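Local coordinates for protein dermonecrotic toxin (Pasteurella multocida, PDB 2EBF) that is a mitogenic, dermonecrotic toxin that induces bone resorption, here as its C-terminal region, which holds a thiol protease-like catalytic triad, at residues M160-G165 with E169-L174; S324-T329 with N472-L477; M330-S335 with V521-I526. All coordinates share one frame; numbering follows the deposited sequence.

Interaction 1 (M160-G165 with E169-L174); sequences MNEMAG and ESTADL
Glu162 reaches from the last turns of one helix to put its carboxylate against the backbone of Ser170 and Thr171, where the next helix begins. Its CG stands anti to the backbone N (chi1 -167°) and the chain beyond is extended, carrying OE1 across. Three donors converge on that oxygen. Thr171 N, 2.9 Å from Glu162 OE1, is received on the syn lone pair of that oxygen. Ser170 N, also 2.9 Å from Glu162 OE1, and Thr171 OG1, 2.8 Å from it, come from opposite faces of the carboxylate, each 52° out of its plane. The Ser170 bond is nearly straight, at 168°. Gripped this way, the carboxylate has little freedom to turn. Glu162 OE2 accepts a hydrogen bond from a water 2.7 Å away, which in turn accepts from Ala172 N at 2.9 Å. Glu169 CA lies 3.4 Å from Glu162 OE2, and its CB and CG brush that oxygen, though the bond to CB points away overall. Amides at the helix start would probably stabilise negative charge on Glu162. Ser170 OG turns instead to Ser168 O. A carboxylate receiving N-H groups at a helix start closes a short helix-loop-helix turn here, and a Schellman motif at Gly165 ends the first helix. Helix 151-164 is tied to helix 171-180; Thr158 touches Ser170 and Thr171, and Met330 of helix 312-333 packs against Ser170.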
ATOM      1  N   MET A 160       4.940  -8.266  10.389  1.00 27.74           N
ATOM      2  CA  MET A 160       6.213  -8.948  10.632  1.00 28.38           C
ATOM      3  C   MET A 160       7.373  -8.132  10.088  1.00 28.33           C
ATOM      4  O   MET A 160       8.409  -8.015  10.741  1.00 28.52           O
ATOM      5  CB  MET A 160       6.215 -10.360  10.040  1.00 28.21           C
ATOM      6  CG  MET A 160       5.330 -11.348  10.815  1.00 29.22           C
ATOM      7  SD  MET A 160       5.464 -13.055  10.264  1.00 29.98           S
ATOM      8  CE  MET A 160       4.911 -12.935   8.562  1.00 30.84           C
ATOM      9  N   ASN A 161       7.194  -7.556   8.901  1.00 28.13           N
ATOM     10  CA  ASN A 161       8.207  -6.653   8.343  1.00 27.76           C
ATOM     11  C   ASN A 161       8.409  -5.409   9.210  1.00 27.87           C
ATOM     12  O   ASN A 161       9.539  -4.949   9.393  1.00 27.96           O
ATOM     13  CB  ASN A 161       7.848  -6.275   6.913  1.00 28.06           C
ATOM     14  CG  ASN A 161       8.169  -7.382   5.939  1.00 28.71           C
ATOM     15  OD1 ASN A 161       8.987  -8.244   6.236  1.00 29.64           O
ATOM     16  ND2 ASN A 161       7.540  -7.361   4.773  1.00 29.88           N
ATOM     17  N   GLU A 162       7.321  -4.871   9.745  1.00 27.53           N
ATOM     18  CA  GLU A 162       7.395  -3.716  10.648  1.00 27.67           C
ATOM     19  C   GLU A 162       8.145  -4.049  11.950  1.00 28.45           C
ATOM     20  O   GLU A 162       8.997  -3.269  12.421  1.00 27.89           O
ATOM     21  CB  GLU A 162       5.992  -3.199  10.962  1.00 27.95           C
ATOM     22  CG  GLU A 162       5.947  -1.809  11.628  1.00 27.06           C
ATOM     23  CD  GLU A 162       4.561  -1.188  11.653  1.00 27.32           C
ATOM     24  OE1 GLU A 162       3.820  -1.353  10.663  1.00 26.33           O
ATOM     25  OE2 GLU A 162       4.218  -0.490  12.654  1.00 27.35           O
ATOM     26  N   MET A 163       7.830  -5.208  12.528  1.00 28.42           N
ATOM     27  CA  MET A 163       8.446  -5.648  13.783  1.00 29.35           C
ATOM     28  C   MET A 163       9.937  -5.899  13.610  1.00 29.12           C
ATOM     29  O   MET A 163      10.716  -5.717  14.545  1.00 28.63           O
ATOM     30  CB  MET A 163       7.765  -6.921  14.281  1.00 28.61           C
ATOM     31  CG  MET A 163       6.376  -6.677  14.882  1.00 29.88           C
ATOM     32  SD  MET A 163       5.684  -8.223  15.515  1.00 32.54           S
ATOM     33  CE  MET A 163       5.270  -9.079  14.028  1.00 33.75           C
ATOM     34  N   ALA A 164      10.313  -6.314  12.402  1.00 28.16           N
ATOM     35  CA  ALA A 164      11.697  -6.612  12.046  1.00 28.94           C
ATOM     36  C   ALA A 164      12.487  -5.380  11.599  1.00 29.71           C
ATOM     37  O   ALA A 164      13.709  -5.453  11.447  1.00 29.50           O
ATOM     38  CB  ALA A 164      11.729  -7.676  10.946  1.00 28.48           C
ATOM     39  N   GLY A 165      11.790  -4.258  11.398  1.00 29.77           N
ATOM     40  CA  GLY A 165      12.404  -3.002  10.981  1.00 31.31           C
ATOM     41  C   GLY A 165      12.650  -2.940   9.482  1.00 32.52           C
ATOM     42  O   GLY A 165      13.503  -2.186   9.019  1.00 33.24           O
ATOM     43  N   GLU A 169       6.299   2.291   9.854  1.00 31.89           N
ATOM     44  CA  GLU A 169       5.076   2.136  10.631  1.00 32.20           C
ATOM     45  C   GLU A 169       3.858   2.325   9.727  1.00 31.48           C
ATOM     46  O   GLU A 169       3.641   3.411   9.186  1.00 31.66           O
ATOM     47  CB  GLU A 169       5.072   3.126  11.823  1.00 31.86           C
ATOM     48  CG  GLU A 169       3.709   3.448  12.423  1.00 33.98           C
ATOM     49  CD  GLU A 169       3.781   4.454  13.581  1.00 35.02           C
ATOM     50  OE1 GLU A 169       4.903   4.800  14.014  1.00 39.48           O
ATOM     51  OE2 GLU A 169       2.715   4.916  14.056  1.00 38.79           O
ATOM     52  N   SER A 170       3.094   1.251   9.531  1.00 30.69           N
ATOM     53  CA  SER A 170       1.971   1.281   8.593  1.00 29.80           C
ATOM     54  C   SER A 170       0.857   0.310   8.962  1.00 28.80           C
ATOM     55  O   SER A 170      -0.256   0.466   8.510  1.00 28.18           O
ATOM     56  CB  SER A 170       2.453   1.001   7.166  1.00 29.96           C
ATOM     57  OG  SER A 170       3.147  -0.231   7.100  1.00 31.05           O
ATOM     58  N   THR A 171       1.165  -0.697   9.776  1.00 28.41           N
ATOM     59  CA  THR A 171       0.202  -1.779  10.037  1.00 28.58           C
ATOM     60  C   THR A 171      -1.098  -1.293  10.670  1.00 28.15           C
ATOM     61  O   THR A 171      -2.190  -1.656  10.224  1.00 28.10           O
ATOM     62  CB  THR A 171       0.840  -2.918  10.882  1.00 28.62           C
ATOM     63  OG1 THR A 171       2.001  -3.416  10.207  1.00 28.66           O
ATOM     64  CG2 THR A 171      -0.132  -4.076  11.090  1.00 30.02           C
ATOM     65  N   ALA A 172      -0.996  -0.483  11.721  1.00 27.93           N
ATOM     66  CA  ALA A 172      -2.196  -0.032  12.410  1.00 26.92           C
ATOM     67  C   ALA A 172      -3.147   0.690  11.446  1.00 27.01           C
ATOM     68  O   ALA A 172      -4.354   0.422  11.408  1.00 26.36           O
ATOM     69  CB  ALA A 172      -1.827   0.886  13.598  1.00 27.00           C
ATOM     70  N   ASP A 173      -2.595   1.614  10.668  1.00 27.12           N
ATOM     71  CA  ASP A 173      -3.408   2.395   9.743  1.00 26.75           C
ATOM     72  C   ASP A 173      -3.938   1.542   8.581  1.00 26.99           C
ATOM     73  O   ASP A 173      -5.033   1.789   8.094  1.00 26.56           O
ATOM     74  CB  ASP A 173      -2.628   3.603   9.230  1.00 26.49           C
ATOM     75  CG  ASP A 173      -2.502   4.700  10.267  1.00 27.08           C
ATOM     76  OD1 ASP A 173      -3.435   4.889  11.086  1.00 26.70           O
ATOM     77  OD2 ASP A 173      -1.460   5.376  10.263  1.00 30.59           O
ATOM     78  N   LEU A 174      -3.170   0.547   8.141  1.00 27.52           N
ATOM     79  CA  LEU A 174      -3.669  -0.366   7.092  1.00 27.98           C
ATOM     80  C   LEU A 174      -4.817  -1.235   7.640  1.00 28.18           C
ATOM     81  O   LEU A 174      -5.770  -1.551   6.919  1.00 27.91           O
ATOM     82  CB  LEU A 174      -2.545  -1.197   6.462  1.00 27.71           C
ATOM     83  CG  LEU A 174      -1.691  -0.467   5.408  1.00 28.09           C
ATOM     84  CD1 LEU A 174      -0.291  -1.068   5.280  1.00 28.41           C
ATOM     85  CD2 LEU A 174      -2.381  -0.427   4.037  1.00 27.20           C
TER
HETATM   86  O   HOH W   1       1.620   0.353  12.778  1.00 28.58           O

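Interaction 2 (S324-T329 with N472-L477); sequences SLMENT and NPYKSL
Thr329 and Leu477, which meet across this contact, each spend their backbone N within their own helix: Thr329 N bonds Leu325 O at 2.9 Å, and Leu477 N bonds Pro473 O at 2.9 Å. No hydrogen bond joins the two segments; the methyls of Met326 and Thr329 meet both side chain and backbone carbonyl oxygen. Met326 has CG anti to its N, but the chain bends at chi2 (58°), which swings CE over to Leu477. There Met326 CE sits 3.6 Å from Leu477 CD2, the two side chains running at about a right angle. The same Met326 CE rests 3.7 Å from Tyr474 O and approaches the edge of the Tyr474 ring near its plane, 4.3 Å from Tyr474 CD1. Thr329 and Leu477 lie alongside each other, running opposite ways, with Thr329 CG2 3.8 Å from Leu477 CD1 and 3.6 Å from Leu477 O. All four residues are buried. Phe177 of helix 171-180 touches Met326, and Met517 touches both Thr329 and Leu477. The short segments cross at 84° with their axes 11.1 Å apart, an almost perpendicular helix packing in the C2 region. Helix 473-490 is itself the helix of a beta-alpha-beta crossover, linking parallel strands 456-461 and 498-502 of the mixed sheet, with strand 399-402 between them.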
ATOM      1  N   SER A 324      -2.529  -3.176  -1.227  1.00 26.81           N
ATOM      2  CA  SER A 324      -1.271  -2.803  -1.856  1.00 27.49           C
ATOM      3  C   SER A 324      -1.283  -1.359  -2.339  1.00 26.54           C
ATOM      4  O   SER A 324      -0.274  -0.683  -2.242  1.00 27.39           O
ATOM      5  CB  SER A 324      -0.962  -3.715  -3.052  1.00 28.17           C
ATOM      6  OG  SER A 324      -0.846  -5.069  -2.627  1.00 33.63           O
ATOM      7  N   LEU A 325      -2.397  -0.897  -2.893  1.00 25.92           N
ATOM      8  CA  LEU A 325      -2.457   0.484  -3.386  1.00 25.83           C
ATOM      9  C   LEU A 325      -2.447   1.494  -2.249  1.00 26.10           C
ATOM     10  O   LEU A 325      -1.770   2.518  -2.335  1.00 26.21           O
ATOM     11  CB  LEU A 325      -3.667   0.710  -4.302  1.00 26.06           C
ATOM     12  CG  LEU A 325      -3.609  -0.028  -5.648  1.00 27.23           C
ATOM     13  CD1 LEU A 325      -4.925   0.126  -6.407  1.00 27.40           C
ATOM     14  CD2 LEU A 325      -2.441   0.451  -6.507  1.00 28.28           C
ATOM     15  N   MET A 326      -3.198   1.191  -1.192  1.00 24.89           N
ATOM     16  CA  MET A 326      -3.226   2.028   0.020  1.00 25.65           C
ATOM     17  C   MET A 326      -1.847   2.179   0.644  1.00 25.53           C
ATOM     18  O   MET A 326      -1.449   3.274   1.048  1.00 25.41           O
ATOM     19  CB  MET A 326      -4.208   1.452   1.038  1.00 25.28           C
ATOM     20  CG  MET A 326      -4.468   2.362   2.253  1.00 27.02           C
ATOM     21  SD  MET A 326      -5.091   3.980   1.749  1.00 28.51           S
ATOM     22  CE  MET A 326      -5.689   4.570   3.343  1.00 26.04           C
ATOM     23  N   GLU A 327      -1.133   1.068   0.769  1.00 25.21           N
ATOM     24  CA  GLU A 327       0.227   1.089   1.269  1.00 26.05           C
ATOM     25  C   GLU A 327       1.106   2.039   0.441  1.00 26.57           C
ATOM     26  O   GLU A 327       1.874   2.804   1.007  1.00 26.40           O
ATOM     27  CB  GLU A 327       0.799  -0.331   1.267  1.00 26.69           C
ATOM     28  CG  GLU A 327       2.181  -0.445   1.858  1.00 28.08           C
ATOM     29  CD  GLU A 327       2.711  -1.860   1.796  1.00 31.08           C
ATOM     30  OE1 GLU A 327       2.605  -2.495   0.728  1.00 31.35           O
ATOM     31  OE2 GLU A 327       3.237  -2.328   2.818  1.00 33.05           O
ATOM     32  N   ASN A 328       0.992   1.977  -0.889  1.00 27.27           N
ATOM     33  CA  ASN A 328       1.691   2.903  -1.794  1.00 27.54           C
ATOM     34  C   ASN A 328       1.344   4.365  -1.535  1.00 27.43           C
ATOM     35  O   ASN A 328       2.219   5.232  -1.454  1.00 27.41           O
ATOM     36  CB  ASN A 328       1.365   2.569  -3.254  1.00 28.58           C
ATOM     37  CG  ASN A 328       1.965   1.259  -3.711  1.00 30.24           C
ATOM     38  OD1 ASN A 328       1.720   0.815  -4.849  1.00 35.82           O
ATOM     39  ND2 ASN A 328       2.757   0.627  -2.848  1.00 31.61           N
ATOM     40  N   THR A 329       0.051   4.632  -1.412  1.00 26.89           N
ATOM     41  CA  THR A 329      -0.430   5.966  -1.095  1.00 27.45           C
ATOM     42  C   THR A 329       0.138   6.463   0.233  1.00 27.50           C
ATOM     43  O   THR A 329       0.664   7.570   0.315  1.00 26.30           O
ATOM     44  CB  THR A 329      -1.963   5.998  -1.138  1.00 27.08           C
ATOM     45  OG1 THR A 329      -2.358   5.902  -2.509  1.00 27.01           O
ATOM     46  CG2 THR A 329      -2.527   7.274  -0.515  1.00 27.07           C
ATOM     47  N   ASN A 472     -15.735   8.581   5.178  1.00 38.77           N
ATOM     48  CA  ASN A 472     -14.606   7.970   5.849  1.00 37.39           C
ATOM     49  C   ASN A 472     -13.283   8.437   5.246  1.00 35.85           C
ATOM     50  O   ASN A 472     -13.080   8.321   4.040  1.00 35.62           O
ATOM     51  CB  ASN A 472     -14.723   6.446   5.786  1.00 37.70           C
ATOM     52  CG  ASN A 472     -13.757   5.764   6.703  1.00 38.66           C
ATOM     53  OD1 ASN A 472     -14.110   5.352   7.819  1.00 40.43           O
ATOM     54  ND2 ASN A 472     -12.519   5.647   6.253  1.00 38.02           N
ATOM     55  N   PRO A 473     -12.372   8.959   6.091  1.00 34.97           N
ATOM     56  CA  PRO A 473     -11.126   9.551   5.587  1.00 33.78           C
ATOM     57  C   PRO A 473     -10.174   8.544   4.932  1.00 32.77           C
ATOM     58  O   PRO A 473      -9.337   8.935   4.118  1.00 32.71           O
ATOM     59  CB  PRO A 473     -10.498  10.172   6.840  1.00 34.07           C
ATOM     60  CG  PRO A 473     -11.084   9.387   7.994  1.00 35.21           C
ATOM     61  CD  PRO A 473     -12.469   9.026   7.566  1.00 35.18           C
ATOM     62  N   TYR A 474     -10.297   7.265   5.286  1.00 31.22           N
ATOM     63  CA  TYR A 474      -9.450   6.226   4.702  1.00 30.30           C
ATOM     64  C   TYR A 474      -9.874   5.913   3.270  1.00 29.45           C
ATOM     65  O   TYR A 474      -9.025   5.755   2.402  1.00 29.44           O
ATOM     66  CB  TYR A 474      -9.396   4.966   5.588  1.00 30.23           C
ATOM     67  CG  TYR A 474      -8.826   5.288   6.945  1.00 29.86           C
ATOM     68  CD1 TYR A 474      -7.445   5.365   7.141  1.00 30.44           C
ATOM     69  CD2 TYR A 474      -9.663   5.599   8.020  1.00 29.82           C
ATOM     70  CE1 TYR A 474      -6.910   5.699   8.391  1.00 29.01           C
ATOM     71  CE2 TYR A 474      -9.134   5.933   9.273  1.00 29.55           C
ATOM     72  CZ  TYR A 474      -7.761   5.983   9.442  1.00 30.28           C
ATOM     73  OH  TYR A 474      -7.228   6.332  10.664  1.00 30.54           O
ATOM     74  N   LYS A 475     -11.183   5.855   3.025  1.00 29.14           N
ATOM     75  CA  LYS A 475     -11.694   5.675   1.661  1.00 29.15           C
ATOM     76  C   LYS A 475     -11.299   6.890   0.811  1.00 28.95           C
ATOM     77  O   LYS A 475     -10.857   6.753  -0.337  1.00 28.95           O
ATOM     78  CB  LYS A 475     -13.217   5.484   1.674  1.00 29.51           C
ATOM     79  CG  LYS A 475     -13.867   5.427   0.279  1.00 29.40           C
ATOM     80  CD  LYS A 475     -15.369   5.502   0.375  1.00 31.07           C
ATOM     81  CE  LYS A 475     -15.993   5.962  -0.923  1.00 32.05           C
ATOM     82  NZ  LYS A 475     -15.951   4.904  -1.972  1.00 33.00           N
ATOM     83  N   SER A 476     -11.450   8.080   1.386  1.00 28.76           N
ATOM     84  CA  SER A 476     -11.067   9.324   0.703  1.00 28.29           C
ATOM     85  C   SER A 476      -9.572   9.346   0.349  1.00 27.96           C
ATOM     86  O   SER A 476      -9.196   9.736  -0.760  1.00 27.91           O
ATOM     87  CB  SER A 476     -11.429  10.542   1.558  1.00 28.57           C
ATOM     88  OG  SER A 476     -12.831  10.645   1.739  1.00 28.89           O
ATOM     89  N   LEU A 477      -8.733   8.921   1.290  1.00 27.64           N
ATOM     90  CA  LEU A 477      -7.279   8.860   1.086  1.00 27.35           C
ATOM     91  C   LEU A 477      -6.900   7.849  -0.005  1.00 27.31           C
ATOM     92  O   LEU A 477      -6.039   8.135  -0.845  1.00 26.73           O
ATOM     93  CB  LEU A 477      -6.573   8.499   2.402  1.00 27.53           C
ATOM     94  CG  LEU A 477      -5.060   8.284   2.383  1.00 26.50           C
ATOM     95  CD1 LEU A 477      -4.367   9.524   1.889  1.00 28.41           C
ATOM     96  CD2 LEU A 477      -4.541   7.917   3.761  1.00 28.83           C
TER

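Interaction 3 (M330-S335 with V521-I526); sequences MLLTES and VQYLKI
Tyr523 extends its phenol toward the last turn of helix 312-333, and Leu332 reaches back the other way to meet it. The ring's CG is anti to the carbonyl carbon (chi1 -79°), which directs the phenol toward helix 312-333. Tyr523 OH lies 2.8 Å from Leu332 O, donating a weak hydrogen bond, and that carbonyl oxygen lies at the ring edge, in the plane of the ring. The isobutyl group of Leu332 settles against the same end of the phenol: Leu332 CG is 3.7 Å from Tyr523 CZ, approaching obliquely, and Leu332 CD2 is also 3.7 Å from Tyr523 CZ. Thus one residue supplies both the acceptor and the greasy surface, and Tyr523 gives up the larger share of buried area. Thr333 plays a smaller part, bringing its CA to 3.5 Å from Tyr523 OH and CG2 to 4.0 Å from that same oxygen. Its own hydroxyl is occupied inside the helix end. Thr333 OG1 donates to Met330 O at 2.6 Å, in the carbonyl plane and on a lone pair, while Thr333 N reaches the same oxygen at 3.0 Å. Arg515 NH1 also hydrogen-bonds to Thr333 OG1. Ile484 of helix 473-490 touches both Leu332 and Tyr523, and the ring of Phe336 meets that of Tyr523 with planes about 60° apart. A weak donor bond to a helix-end carbonyl gives the phenol direction, while contact with Leu332, Ile484 and Phe336 probably supplies most of the packing.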
ATOM      1  N   MET A 330       0.081   5.622   1.259  1.00 28.06           N
ATOM      2  CA  MET A 330       0.600   6.009   2.572  1.00 28.87           C
ATOM      3  C   MET A 330       2.095   6.310   2.495  1.00 29.52           C
ATOM      4  O   MET A 330       2.570   7.326   3.005  1.00 29.68           O
ATOM      5  CB  MET A 330       0.332   4.898   3.586  1.00 28.50           C
ATOM      6  CG  MET A 330      -1.135   4.742   3.911  1.00 28.64           C
ATOM      7  SD  MET A 330      -1.541   3.255   4.836  1.00 29.64           S
ATOM      8  CE  MET A 330      -0.467   3.418   6.262  1.00 29.00           C
ATOM      9  N   LEU A 331       2.828   5.438   1.813  1.00 30.21           N
ATOM     10  CA  LEU A 331       4.268   5.618   1.625  1.00 32.09           C
ATOM     11  C   LEU A 331       4.579   6.937   0.921  1.00 32.68           C
ATOM     12  O   LEU A 331       5.537   7.629   1.272  1.00 33.01           O
ATOM     13  CB  LEU A 331       4.844   4.454   0.811  1.00 31.45           C
ATOM     14  CG  LEU A 331       6.345   4.485   0.522  1.00 33.27           C
ATOM     15  CD1 LEU A 331       7.114   4.378   1.845  1.00 34.23           C
ATOM     16  CD2 LEU A 331       6.728   3.362  -0.426  1.00 33.32           C
ATOM     17  N   LEU A 332       3.767   7.273  -0.078  1.00 33.50           N
ATOM     18  CA  LEU A 332       3.950   8.504  -0.836  1.00 34.24           C
ATOM     19  C   LEU A 332       3.824   9.751   0.039  1.00 33.90           C
ATOM     20  O   LEU A 332       4.397  10.781  -0.293  1.00 33.73           O
ATOM     21  CB  LEU A 332       2.952   8.562  -2.000  1.00 34.69           C
ATOM     22  CG  LEU A 332       2.937   9.738  -2.981  1.00 36.12           C
ATOM     23  CD1 LEU A 332       3.917   9.533  -4.142  1.00 39.42           C
ATOM     24  CD2 LEU A 332       1.521   9.893  -3.510  1.00 37.44           C
ATOM     25  N   THR A 333       3.086   9.666   1.151  1.00 34.10           N
ATOM     26  CA  THR A 333       2.931  10.825   2.035  1.00 34.32           C
ATOM     27  C   THR A 333       4.103  11.003   3.011  1.00 35.16           C
ATOM     28  O   THR A 333       4.264  12.083   3.614  1.00 35.80           O
ATOM     29  CB  THR A 333       1.640  10.751   2.880  1.00 34.25           C
ATOM     30  OG1 THR A 333       1.748   9.683   3.827  1.00 33.66           O
ATOM     31  CG2 THR A 333       0.403  10.549   2.004  1.00 34.22           C
ATOM     32  N   GLU A 334       4.889   9.942   3.200  1.00 35.50           N
ATOM     33  CA  GLU A 334       5.942   9.928   4.217  1.00 35.57           C
ATOM     34  C   GLU A 334       7.009  10.978   3.960  1.00 36.21           C
ATOM     35  O   GLU A 334       7.587  11.048   2.876  1.00 35.29           O
ATOM     36  CB  GLU A 334       6.596   8.545   4.327  1.00 36.09           C
ATOM     37  CG  GLU A 334       5.767   7.546   5.093  1.00 35.38           C
ATOM     38  CD  GLU A 334       6.446   6.186   5.254  1.00 36.44           C
ATOM     39  OE1 GLU A 334       5.754   5.262   5.740  1.00 35.26           O
ATOM     40  OE2 GLU A 334       7.650   6.042   4.910  1.00 35.72           O
ATOM     41  N   SER A 335       7.261  11.797   4.978  1.00 36.64           N
ATOM     42  CA  SER A 335       8.272  12.846   4.892  1.00 38.09           C
ATOM     43  C   SER A 335       8.107  13.721   3.639  1.00 37.57           C
ATOM     44  O   SER A 335       9.101  14.141   3.030  1.00 38.35           O
ATOM     45  CB  SER A 335       9.685  12.237   4.954  1.00 38.61           C
ATOM     46  OG  SER A 335       9.941  11.703   6.252  1.00 42.22           O
ATOM     47  N   VAL A 521      -1.748  19.461  -6.216  1.00 27.92           N
ATOM     48  CA  VAL A 521      -1.128  20.732  -6.497  1.00 28.23           C
ATOM     49  C   VAL A 521       0.226  20.821  -5.784  1.00 28.65           C
ATOM     50  O   VAL A 521       1.215  21.298  -6.356  1.00 28.29           O
ATOM     51  CB  VAL A 521      -2.185  21.812  -6.147  1.00 28.48           C
ATOM     52  CG1 VAL A 521      -1.713  22.899  -5.225  1.00 28.59           C
ATOM     53  CG2 VAL A 521      -2.894  22.275  -7.382  1.00 27.58           C
ATOM     54  N   GLN A 522       0.281  20.304  -4.557  1.00 28.96           N
ATOM     55  CA  GLN A 522       1.561  20.185  -3.845  1.00 29.09           C
ATOM     56  C   GLN A 522       2.504  19.211  -4.532  1.00 29.42           C
ATOM     57  O   GLN A 522       3.674  19.530  -4.752  1.00 29.63           O
ATOM     58  CB  GLN A 522       1.342  19.797  -2.386  1.00 28.84           C
ATOM     59  CG  GLN A 522       0.783  20.928  -1.556  1.00 28.35           C
ATOM     60  CD  GLN A 522      -0.683  21.184  -1.820  1.00 27.29           C
ATOM     61  OE1 GLN A 522      -1.468  20.249  -1.964  1.00 28.09           O
ATOM     62  NE2 GLN A 522      -1.066  22.457  -1.859  1.00 26.22           N
ATOM     63  N   TYR A 523       2.009  18.024  -4.869  1.00 29.79           N
ATOM     64  CA  TYR A 523       2.850  17.057  -5.565  1.00 30.45           C
ATOM     65  C   TYR A 523       3.318  17.558  -6.921  1.00 30.82           C
ATOM     66  O   TYR A 523       4.451  17.297  -7.302  1.00 31.09           O
ATOM     67  CB  TYR A 523       2.156  15.708  -5.712  1.00 30.92           C
ATOM     68  CG  TYR A 523       2.193  14.853  -4.467  1.00 31.77           C
ATOM     69  CD1 TYR A 523       3.372  14.207  -4.067  1.00 32.26           C
ATOM     70  CD2 TYR A 523       1.047  14.664  -3.706  1.00 31.50           C
ATOM     71  CE1 TYR A 523       3.404  13.406  -2.921  1.00 32.59           C
ATOM     72  CE2 TYR A 523       1.067  13.858  -2.561  1.00 32.86           C
ATOM     73  CZ  TYR A 523       2.244  13.235  -2.178  1.00 33.56           C
ATOM     74  OH  TYR A 523       2.257  12.443  -1.045  1.00 34.42           O
ATOM     75  N   LEU A 524       2.464  18.293  -7.637  1.00 30.79           N
ATOM     76  CA  LEU A 524       2.804  18.754  -8.992  1.00 31.48           C
ATOM     77  C   LEU A 524       3.510  20.115  -9.019  1.00 31.76           C
ATOM     78  O   LEU A 524       3.912  20.591 -10.086  1.00 31.85           O
ATOM     79  CB  LEU A 524       1.565  18.766  -9.903  1.00 31.42           C
ATOM     80  CG  LEU A 524       0.909  17.413 -10.235  1.00 33.15           C
ATOM     81  CD1 LEU A 524      -0.368  17.623 -11.060  1.00 33.66           C
ATOM     82  CD2 LEU A 524       1.883  16.465 -10.983  1.00 31.64           C
ATOM     83  N   LYS A 525       3.669  20.729  -7.847  1.00 31.81           N
ATOM     84  CA  LYS A 525       4.388  22.002  -7.718  1.00 31.95           C
ATOM     85  C   LYS A 525       3.682  23.138  -8.481  1.00 30.90           C
ATOM     86  O   LYS A 525       4.331  23.963  -9.128  1.00 30.94           O
ATOM     87  CB  LYS A 525       5.848  21.883  -8.190  1.00 32.87           C
ATOM     88  CG  LYS A 525       6.669  20.717  -7.599  1.00 36.08           C
ATOM     89  CD  LYS A 525       6.835  19.541  -8.567  1.00 41.71           C
ATOM     90  CE  LYS A 525       7.704  19.892  -9.766  1.00 45.16           C
ATOM     91  NZ  LYS A 525       7.789  18.769 -10.755  1.00 47.55           N
ATOM     92  N   ILE A 526       2.356  23.168  -8.409  1.00 29.31           N
ATOM     93  CA  ILE A 526       1.554  24.184  -9.107  1.00 28.45           C
ATOM     94  C   ILE A 526       0.554  24.808  -8.134  1.00 28.01           C
ATOM     95  O   ILE A 526       0.382  24.291  -7.040  1.00 28.04           O
ATOM     96  CB  ILE A 526       0.820  23.582 -10.336  1.00 28.31           C
ATOM     97  CG1 ILE A 526      -0.134  22.447  -9.906  1.00 28.21           C
ATOM     98  CG2 ILE A 526       1.854  23.127 -11.382  1.00 27.73           C
ATOM     99  CD1 ILE A 526      -0.957  21.840 -11.046  1.00 28.11           C
TER

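How the interactions relate
Helix 312-333 runs through the group: interactions 2 and 3 use consecutive pieces of it, with centres about 14 Å apart, and helix 171-180 of interaction 1 packs against it. Interaction 1 lies about 16 Å from interaction 2 and 21 Å from interaction 3, centre to centre. Leu174 CD2 touches Met326 CG at 3.9 Å, bridging 1 and 2. Met330 bridges 1 and 3, its CE lying 3.7 Å from Asp173 CB. Along the chain interaction 1 closes first, whereas 2 and 3 cross. None of the three includes residues of the phosphonate pocket, Gly624 to Ser628, or of the glycan pockets.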